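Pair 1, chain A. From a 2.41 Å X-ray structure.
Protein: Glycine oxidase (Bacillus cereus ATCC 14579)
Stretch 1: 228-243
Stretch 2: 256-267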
# COMPACT_ATOMS: atom_id res chain seq x y z
N VAL A 228 -20.26 14.67 10.85
CA VAL A 228 -20.96 14.97 9.63
C VAL A 228 -20.71 13.80 8.68
O VAL A 228 -19.63 13.64 8.14
CB VAL A 228 -20.57 16.35 9.08
CG1 VAL A 228 -21.26 16.64 7.76
CG2 VAL A 228 -20.85 17.45 10.10
N LYS A 229 -21.74 12.95 8.55
CA LYS A 229 -21.60 11.68 7.89
C LYS A 229 -21.37 11.97 6.40
O LYS A 229 -21.94 12.88 5.87
CB LYS A 229 -22.84 10.80 8.14
CG LYS A 229 -23.12 9.75 7.07
CD LYS A 229 -24.36 8.93 7.38
CE LYS A 229 -24.54 7.74 6.47
NZ LYS A 229 -25.77 6.96 6.79
N GLY A 230 -20.47 11.21 5.78
CA GLY A 230 -20.26 11.30 4.32
C GLY A 230 -20.14 9.92 3.72
O GLY A 230 -19.42 9.08 4.29
N GLU A 231 -20.88 9.69 2.63
CA GLU A 231 -20.94 8.42 1.95
C GLU A 231 -20.14 8.55 0.67
O GLU A 231 -20.24 9.57 0.00
CB GLU A 231 -22.38 8.04 1.58
CG GLU A 231 -23.20 7.53 2.74
CD GLU A 231 -24.67 7.91 2.69
OE1 GLU A 231 -24.95 9.12 2.61
OE2 GLU A 231 -25.52 6.98 2.72
N VAL A 232 -19.34 7.51 0.36
CA VAL A 232 -18.52 7.51 -0.82
C VAL A 232 -18.54 6.12 -1.48
O VAL A 232 -18.82 5.11 -0.86
CB VAL A 232 -17.10 8.04 -0.55
CG1 VAL A 232 -16.88 8.46 0.89
CG2 VAL A 232 -16.01 7.11 -1.03
N VAL A 233 -18.26 6.15 -2.79
CA VAL A 233 -18.30 5.00 -3.68
C VAL A 233 -16.91 4.86 -4.32
O VAL A 233 -16.22 5.86 -4.53
CB VAL A 233 -19.39 5.19 -4.74
CG1 VAL A 233 -19.10 4.44 -6.02
CG2 VAL A 233 -20.77 4.84 -4.20
N ALA A 234 -16.52 3.62 -4.63
CA ALA A 234 -15.23 3.35 -5.29
C ALA A 234 -15.46 2.38 -6.44
O ALA A 234 -16.17 1.39 -6.30
CB ALA A 234 -14.24 2.77 -4.29
N VAL A 235 -14.82 2.66 -7.58
CA VAL A 235 -14.85 1.75 -8.69
C VAL A 235 -13.42 1.51 -9.17
O VAL A 235 -12.53 2.31 -8.92
CB VAL A 235 -15.75 2.29 -9.81
CG1 VAL A 235 -17.15 2.58 -9.30
CG2 VAL A 235 -15.15 3.51 -10.47
N ARG A 236 -13.23 0.39 -9.86
CA ARG A 236 -11.97 0.05 -10.50
C ARG A 236 -12.15 0.19 -12.01
O ARG A 236 -13.25 0.03 -12.50
CB ARG A 236 -11.59 -1.39 -10.14
CG ARG A 236 -11.46 -1.65 -8.64
CD ARG A 236 -10.01 -1.78 -8.24
NE ARG A 236 -9.78 -1.70 -6.80
CZ ARG A 236 -8.57 -1.53 -6.26
NH1 ARG A 236 -7.50 -1.42 -7.05
NH2 ARG A 236 -8.43 -1.49 -4.95
N SER A 237 -11.07 0.49 -12.73
CA SER A 237 -11.13 0.53 -14.19
C SER A 237 -9.78 0.11 -14.77
O SER A 237 -8.74 0.37 -14.21
CB SER A 237 -11.54 1.88 -14.68
OG SER A 237 -11.15 2.07 -16.03
N ARG A 238 -9.82 -0.55 -15.92
CA ARG A 238 -8.59 -0.91 -16.61
C ARG A 238 -8.14 0.25 -17.51
O ARG A 238 -7.07 0.19 -18.09
CB ARG A 238 -8.77 -2.23 -17.37
CG ARG A 238 -8.33 -3.45 -16.57
CD ARG A 238 -9.48 -4.26 -15.99
NE ARG A 238 -9.95 -5.25 -16.95
CZ ARG A 238 -10.71 -6.30 -16.65
NH1 ARG A 238 -11.11 -6.48 -15.41
NH2 ARG A 238 -11.06 -7.15 -17.60
N LYS A 239 -8.96 1.30 -17.63
CA LYS A 239 -8.61 2.44 -18.47
C LYS A 239 -7.93 3.50 -17.60
O LYS A 239 -8.11 3.50 -16.39
CB LYS A 239 -9.85 3.02 -19.16
CG LYS A 239 -10.61 2.07 -20.07
CD LYS A 239 -12.04 2.51 -20.32
CE LYS A 239 -12.73 1.74 -21.43
NZ LYS A 239 -14.18 2.06 -21.49
N GLN A 240 -7.15 4.37 -18.25
CA GLN A 240 -6.52 5.54 -17.65
C GLN A 240 -7.53 6.69 -17.63
O GLN A 240 -7.45 7.61 -18.43
CB GLN A 240 -5.29 5.93 -18.47
CG GLN A 240 -3.98 5.34 -17.97
CD GLN A 240 -2.97 6.42 -17.67
OE1 GLN A 240 -2.67 7.29 -18.50
NE2 GLN A 240 -2.44 6.40 -16.46
N LEU A 241 -8.49 6.63 -16.71
CA LEU A 241 -9.73 7.44 -16.82
C LEU A 241 -9.48 8.90 -16.42
O LEU A 241 -10.07 9.78 -17.00
CB LEU A 241 -10.84 6.80 -15.96
CG LEU A 241 -11.66 5.70 -16.63
CD1 LEU A 241 -12.84 5.31 -15.76
CD2 LEU A 241 -12.13 6.10 -18.02
N LEU A 242 -8.67 9.10 -15.37
CA LEU A 242 -8.24 10.39 -14.85
C LEU A 242 -6.78 10.23 -14.43
O LEU A 242 -6.45 9.22 -13.81
CB LEU A 242 -9.03 10.75 -13.59
CG LEU A 242 -10.25 11.65 -13.74
CD1 LEU A 242 -10.81 11.97 -12.37
CD2 LEU A 242 -9.90 12.93 -14.49
N LYS A 243 -5.97 11.25 -14.71
CA LYS A 243 -4.60 11.35 -14.24
C LYS A 243 -4.61 12.05 -12.87
O LYS A 243 -3.91 11.67 -11.95
CB LYS A 243 -3.76 12.13 -15.27
CG LYS A 243 -2.45 11.49 -15.71
CD LYS A 243 -1.63 12.34 -16.70
CE LYS A 243 -0.61 13.26 -16.04
NZ LYS A 243 0.67 12.57 -15.72
N LYS A 256 -6.72 6.69 -7.46
CA LYS A 256 -5.80 6.17 -6.47
C LYS A 256 -4.97 5.05 -7.12
O LYS A 256 -5.41 4.48 -8.11
CB LYS A 256 -6.55 5.64 -5.25
CG LYS A 256 -7.33 6.68 -4.46
CD LYS A 256 -6.43 7.70 -3.81
CE LYS A 256 -7.19 8.75 -3.02
NZ LYS A 256 -6.29 9.82 -2.55
N ARG A 257 -3.77 4.78 -6.56
CA ARG A 257 -2.93 3.64 -6.90
C ARG A 257 -3.82 2.47 -7.31
O ARG A 257 -4.75 2.09 -6.57
CB ARG A 257 -2.20 3.06 -5.68
CG ARG A 257 -1.13 3.93 -5.05
CD ARG A 257 -0.11 3.03 -4.37
NE ARG A 257 0.29 3.41 -3.02
CZ ARG A 257 -0.22 2.87 -1.91
NH1 ARG A 257 0.25 3.26 -0.74
NH2 ARG A 257 -1.19 1.97 -1.98
N GLY A 258 -3.50 1.88 -8.46
CA GLY A 258 -4.01 0.57 -8.79
C GLY A 258 -5.34 0.61 -9.53
O GLY A 258 -6.13 -0.33 -9.42
N GLY A 259 -5.55 1.66 -10.32
CA GLY A 259 -6.73 1.76 -11.20
C GLY A 259 -8.03 1.82 -10.41
O GLY A 259 -9.08 1.36 -10.88
N ARG A 260 -7.96 2.44 -9.21
CA ARG A 260 -9.09 2.72 -8.35
C ARG A 260 -9.54 4.19 -8.52
O ARG A 260 -8.71 5.12 -8.51
CB ARG A 260 -8.70 2.39 -6.90
CG ARG A 260 -9.89 2.32 -5.95
CD ARG A 260 -9.60 1.63 -4.62
NE ARG A 260 -9.54 2.55 -3.51
CZ ARG A 260 -10.23 2.43 -2.38
NH1 ARG A 260 -11.12 1.47 -2.21
NH2 ARG A 260 -9.99 3.27 -1.39
N TYR A 261 -10.86 4.39 -8.67
CA TYR A 261 -11.54 5.72 -8.72
C TYR A 261 -12.47 5.85 -7.51
O TYR A 261 -13.35 5.00 -7.30
CB TYR A 261 -12.21 5.93 -10.08
CG TYR A 261 -11.18 5.91 -11.18
CD1 TYR A 261 -10.74 4.70 -11.67
CD2 TYR A 261 -10.52 7.05 -11.58
CE1 TYR A 261 -9.73 4.62 -12.60
CE2 TYR A 261 -9.51 7.00 -12.52
CZ TYR A 261 -9.10 5.78 -13.02
OH TYR A 261 -8.10 5.67 -13.93
N VAL A 262 -12.24 6.91 -6.71
CA VAL A 262 -13.00 7.17 -5.49
C VAL A 262 -13.84 8.43 -5.70
O VAL A 262 -13.30 9.46 -6.13
CB VAL A 262 -12.08 7.31 -4.26
CG1 VAL A 262 -12.84 7.75 -3.02
CG2 VAL A 262 -11.32 6.04 -3.98
N ILE A 263 -15.15 8.33 -5.39
CA ILE A 263 -16.17 9.29 -5.81
C ILE A 263 -17.11 9.58 -4.65
O ILE A 263 -17.76 8.68 -4.12
CB ILE A 263 -16.99 8.72 -6.99
CG1 ILE A 263 -16.12 8.07 -8.06
CG2 ILE A 263 -17.88 9.80 -7.57
CD1 ILE A 263 -16.88 7.08 -8.92
N GLY A 264 -17.26 10.86 -4.32
CA GLY A 264 -18.05 11.31 -3.19
C GLY A 264 -18.20 12.83 -3.18
O GLY A 264 -17.77 13.49 -4.12
N ALA A 265 -18.83 13.40 -2.15
CA ALA A 265 -19.33 12.67 -1.00
C ALA A 265 -20.55 13.42 -0.44
O ALA A 265 -20.57 14.65 -0.44
CB ALA A 265 -18.22 12.56 0.01
N THR A 266 -21.55 12.67 0.03
CA THR A 266 -22.74 13.25 0.62
C THR A 266 -22.40 13.90 1.95
O THR A 266 -21.35 13.62 2.55
CB THR A 266 -23.85 12.24 0.90
OG1 THR A 266 -23.38 11.27 1.85
CG2 THR A 266 -24.35 11.59 -0.37
N MET A 267 -23.33 14.74 2.42
CA MET A 267 -23.21 15.45 3.66
C MET A 267 -24.48 15.19 4.49
O MET A 267 -25.58 15.58 4.10
CB MET A 267 -23.04 16.95 3.39
CG MET A 267 -22.33 17.69 4.52
SD MET A 267 -22.10 19.47 4.23
CE MET A 267 -23.43 20.17 5.21

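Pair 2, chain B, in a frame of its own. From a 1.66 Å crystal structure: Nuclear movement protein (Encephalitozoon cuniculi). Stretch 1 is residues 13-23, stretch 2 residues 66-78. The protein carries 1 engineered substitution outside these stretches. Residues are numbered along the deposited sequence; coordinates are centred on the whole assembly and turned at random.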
# COMPACT_ATOMS: atom_id res chain seq x y z
N LEU B 13 -26.15 3.69 2.13
CA LEU B 13 -26.17 4.91 1.31
C LEU B 13 -24.86 5.70 1.35
O LEU B 13 -24.43 6.23 0.33
CB LEU B 13 -27.36 5.80 1.69
CG LEU B 13 -27.59 7.01 0.78
CD1 LEU B 13 -27.75 6.63 -0.69
CD2 LEU B 13 -28.85 7.74 1.27
N ASN B 14 -24.19 5.71 2.50
CA ASN B 14 -22.99 6.51 2.71
C ASN B 14 -21.69 5.71 2.91
O ASN B 14 -20.66 6.30 3.20
CB ASN B 14 -23.20 7.41 3.94
CG ASN B 14 -23.32 6.64 5.25
OD1 ASN B 14 -23.80 5.50 5.30
ND2 ASN B 14 -22.91 7.28 6.34
N GLU B 15 -21.75 4.38 2.72
CA GLU B 15 -20.59 3.53 3.09
C GLU B 15 -20.43 2.33 2.16
O GLU B 15 -21.41 1.79 1.62
CB GLU B 15 -20.71 3.02 4.53
CG GLU B 15 -20.61 4.07 5.62
CD GLU B 15 -20.71 3.48 7.02
OE1 GLU B 15 -20.62 2.24 7.15
OE2 GLU B 15 -20.87 4.28 7.99
N ILE B 16 -19.18 1.92 1.96
CA ILE B 16 -18.86 0.71 1.21
C ILE B 16 -18.22 -0.29 2.20
O ILE B 16 -17.39 0.12 2.99
CB ILE B 16 -17.87 1.03 0.07
CG1 ILE B 16 -18.59 1.76 -1.08
CG2 ILE B 16 -17.18 -0.23 -0.50
CD1 ILE B 16 -19.62 0.90 -1.89
N ASN B 17 -18.63 -1.56 2.14
CA ASN B 17 -18.05 -2.63 2.96
C ASN B 17 -17.52 -3.73 2.06
O ASN B 17 -18.19 -4.13 1.10
CB ASN B 17 -19.10 -3.22 3.90
CG ASN B 17 -19.60 -2.21 4.91
OD1 ASN B 17 -18.84 -1.73 5.76
ND2 ASN B 17 -20.89 -1.89 4.84
N ILE B 18 -16.30 -4.20 2.35
CA ILE B 18 -15.69 -5.27 1.56
C ILE B 18 -15.30 -6.37 2.54
O ILE B 18 -14.83 -6.08 3.63
CB ILE B 18 -14.46 -4.78 0.80
CG1 ILE B 18 -14.83 -3.68 -0.22
CG2 ILE B 18 -13.73 -5.96 0.08
CD1 ILE B 18 -13.64 -2.80 -0.65
N GLN B 19 -15.55 -7.61 2.14
CA GLN B 19 -15.21 -8.78 2.98
C GLN B 19 -14.36 -9.76 2.19
O GLN B 19 -14.56 -9.96 0.99
CB GLN B 19 -16.49 -9.48 3.46
CG GLN B 19 -17.53 -8.57 4.10
CD GLN B 19 -18.48 -7.92 3.07
OE1 GLN B 19 -18.92 -8.56 2.10
NE2 GLN B 19 -18.83 -6.65 3.31
N PHE B 20 -13.41 -10.40 2.87
CA PHE B 20 -12.64 -11.47 2.23
C PHE B 20 -12.09 -12.38 3.32
O PHE B 20 -11.97 -11.96 4.46
CB PHE B 20 -11.53 -10.92 1.32
CG PHE B 20 -10.49 -10.10 2.03
CD1 PHE B 20 -10.65 -8.72 2.16
CD2 PHE B 20 -9.35 -10.70 2.56
CE1 PHE B 20 -9.68 -7.95 2.79
CE2 PHE B 20 -8.39 -9.94 3.20
CZ PHE B 20 -8.56 -8.54 3.32
N PRO B 21 -11.81 -13.65 2.96
CA PRO B 21 -11.37 -14.61 3.98
C PRO B 21 -9.89 -14.50 4.33
O PRO B 21 -9.08 -14.17 3.46
CB PRO B 21 -11.68 -15.96 3.32
CG PRO B 21 -11.44 -15.71 1.88
CD PRO B 21 -11.94 -14.28 1.64
N VAL B 22 -9.55 -14.75 5.60
CA VAL B 22 -8.16 -14.64 6.08
C VAL B 22 -7.43 -15.90 5.68
O VAL B 22 -7.95 -16.99 5.92
CB VAL B 22 -8.09 -14.56 7.62
CG1 VAL B 22 -6.64 -14.45 8.08
CG2 VAL B 22 -8.89 -13.41 8.16
N THR B 23 -6.22 -15.73 5.13
CA THR B 23 -5.33 -16.82 4.67
C THR B 23 -6.06 -17.93 3.91
O THR B 23 -7.04 -18.50 4.41
CB THR B 23 -4.46 -17.44 5.83
OG1 THR B 23 -5.21 -18.42 6.56
CG2 THR B 23 -3.96 -16.35 6.78
N VAL B 66 -11.08 -4.75 10.25
CA VAL B 66 -10.87 -5.62 11.40
C VAL B 66 -11.03 -7.05 10.94
O VAL B 66 -11.58 -7.30 9.88
CB VAL B 66 -11.87 -5.38 12.57
CG1 VAL B 66 -11.54 -4.09 13.34
CG2 VAL B 66 -13.32 -5.41 12.07
N ILE B 67 -10.54 -8.00 11.75
CA ILE B 67 -10.75 -9.42 11.48
C ILE B 67 -11.85 -9.93 12.42
O ILE B 67 -11.74 -9.78 13.64
CB ILE B 67 -9.45 -10.24 11.66
CG1 ILE B 67 -8.36 -9.73 10.70
CG2 ILE B 67 -9.74 -11.74 11.47
CD1 ILE B 67 -6.96 -10.28 10.97
N ASN B 68 -12.89 -10.51 11.84
CA ASN B 68 -13.96 -11.19 12.58
C ASN B 68 -13.91 -12.68 12.27
O ASN B 68 -14.33 -13.10 11.19
CB ASN B 68 -15.33 -10.61 12.21
CG ASN B 68 -15.52 -9.19 12.71
OD1 ASN B 68 -15.77 -8.27 11.92
ND2 ASN B 68 -15.36 -8.99 14.00
N GLY B 69 -13.39 -13.49 13.19
CA GLY B 69 -13.14 -14.90 12.88
C GLY B 69 -12.24 -15.06 11.67
O GLY B 69 -11.12 -14.56 11.65
N ASP B 70 -12.73 -15.78 10.65
CA ASP B 70 -11.96 -16.05 9.44
C ASP B 70 -12.19 -14.99 8.35
O ASP B 70 -11.78 -15.18 7.22
CB ASP B 70 -12.29 -17.45 8.86
CG ASP B 70 -11.38 -17.83 7.67
OD1 ASP B 70 -10.14 -17.76 7.86
OD2 ASP B 70 -11.86 -18.17 6.55
N VAL B 71 -12.86 -13.89 8.70
CA VAL B 71 -13.24 -12.91 7.66
C VAL B 71 -12.75 -11.51 8.00
O VAL B 71 -12.92 -11.04 9.13
CB VAL B 71 -14.76 -12.91 7.43
CG1 VAL B 71 -15.17 -11.80 6.44
CG2 VAL B 71 -15.22 -14.29 6.93
N VAL B 72 -12.13 -10.86 7.02
CA VAL B 72 -11.70 -9.47 7.17
C VAL B 72 -12.86 -8.60 6.71
O VAL B 72 -13.41 -8.82 5.63
CB VAL B 72 -10.45 -9.17 6.32
CG1 VAL B 72 -10.02 -7.71 6.51
CG2 VAL B 72 -9.27 -10.09 6.73
N ASP B 73 -13.21 -7.61 7.53
CA ASP B 73 -14.26 -6.65 7.15
C ASP B 73 -13.61 -5.27 6.97
O ASP B 73 -12.96 -4.77 7.88
CB ASP B 73 -15.34 -6.64 8.21
CG ASP B 73 -16.21 -7.89 8.18
OD1 ASP B 73 -16.91 -8.09 7.18
OD2 ASP B 73 -16.21 -8.66 9.16
N VAL B 74 -13.77 -4.69 5.79
CA VAL B 74 -13.19 -3.37 5.45
C VAL B 74 -14.36 -2.42 5.25
O VAL B 74 -15.38 -2.80 4.67
CB VAL B 74 -12.36 -3.48 4.17
CG1 VAL B 74 -11.68 -2.17 3.84
CG2 VAL B 74 -11.30 -4.62 4.28
N ASN B 75 -14.24 -1.20 5.78
CA ASN B 75 -15.31 -0.20 5.67
C ASN B 75 -14.66 1.12 5.26
O ASN B 75 -13.58 1.45 5.74
CB ASN B 75 -15.99 -0.09 7.03
CG ASN B 75 -16.97 1.03 7.12
OD1 ASN B 75 -16.63 2.14 7.57
ND2 ASN B 75 -18.21 0.77 6.69
N VAL B 76 -15.31 1.88 4.37
CA VAL B 76 -14.86 3.23 4.03
C VAL B 76 -16.10 4.05 3.71
O VAL B 76 -17.08 3.52 3.17
CB VAL B 76 -13.81 3.27 2.86
CG1 VAL B 76 -14.39 2.81 1.53
CG2 VAL B 76 -13.21 4.67 2.70
N THR B 77 -16.05 5.34 4.06
CA THR B 77 -17.22 6.22 3.89
C THR B 77 -17.21 6.81 2.48
O THR B 77 -16.17 7.23 1.99
CB THR B 77 -17.20 7.34 4.96
OG1 THR B 77 -17.29 6.75 6.27
CG2 THR B 77 -18.36 8.31 4.76
N LYS B 78 -18.38 6.85 1.83
CA LYS B 78 -18.50 7.46 0.51
C LYS B 78 -18.44 8.99 0.62
O LYS B 78 -18.95 9.54 1.59
CB LYS B 78 -19.85 7.09 -0.12
CG LYS B 78 -20.03 5.60 -0.44
CD LYS B 78 -21.51 5.34 -0.77
CE LYS B 78 -21.76 3.90 -1.20
NZ LYS B 78 -23.26 3.75 -1.47
O HOH W 1 -17.31 -3.48 7.13
O HOH W 2 -17.48 -5.69 5.77

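Both pairs are two antiparallel strands joined edge to edge. The strand axes approach to 4.6 Å in each, and their directions differ by 159° in pair 1 and 162° in pair 2. Fourteen central residues superpose with an RMSD of 0.6 Å. The buried areas are nearly equal, 982 and 984 Å².

One matched hydrogen-bonded pair lies near the centre. V233(A) falls on I18(B), and I263(A) on V74(B). In pair 1, V233(A) N donates to I263(A) O at 2.9 Å, and I263(A) N to V233(A) O at 2.8 Å. In pair 2, I18(B) N donates to V74(B) O at 2.9 Å, and V74(B) N to I18(B) O at 2.8 Å. All four side chains are buried and beta-branched. The larger residue has changed strands: valine faces isoleucine in pair 1, isoleucine faces valine in pair 2.

The next hydrogen-bonded pair lies on the same face. V235(A) matches F20(B), and Y261(A) matches V72(B). Each pair sets one aromatic residue against one valine, but on opposite strands. In pair 2 the F20(B) ring covers its neighbour: V72(B) CB lies 3.8 Å from the ring centroid, over the face. In pair 1 V235(A) CG2 meets Y261(A) CB at 3.8 Å. The tyrosine ring extends further, to the loop after the first strand. L241(A) CD1 lies over one ring face, and L241(A) N donates to Y261(A) OH at 3.0 Å.

The other face differs in chemistry. A234(A) and V262(A) match Q19(B) and D73(B). The first two make a loose apolar contact, with A234(A) CB 4.4 Å from V262(A) CG2. In pair 2, Q19(B) CG lies 3.2 Å from D73(B) OD1. A water accepts from Q19(B) NE2 at 3.0 Å and lies 2.8 Å from D73(B) OD1.

V232(A) and G264(A) match N17(B) and N75(B). G264(A) has no side chain, and an ideal CB there would lie 3.1 Å from V232(A) CB, a tight fit. V232(A) CG2 instead reaches V262(A) CG1 at 3.8 Å. In pair 2 this site is polar: N75(B) ND2 donates to N17(B) OD1 at 2.7 Å and to E15(B) OE1 at 2.9 Å.

At the far end, S237(A) matches V22(B), and G259(A) matches D70(B). The backbone bond is kept: S237(A) N to G259(A) O is 2.9 Å, and V22(B) N to D70(B) O is 2.8 Å. V22(B) adds an apolar contact, its CG2 lying 3.6 Å from V72(B) CG2.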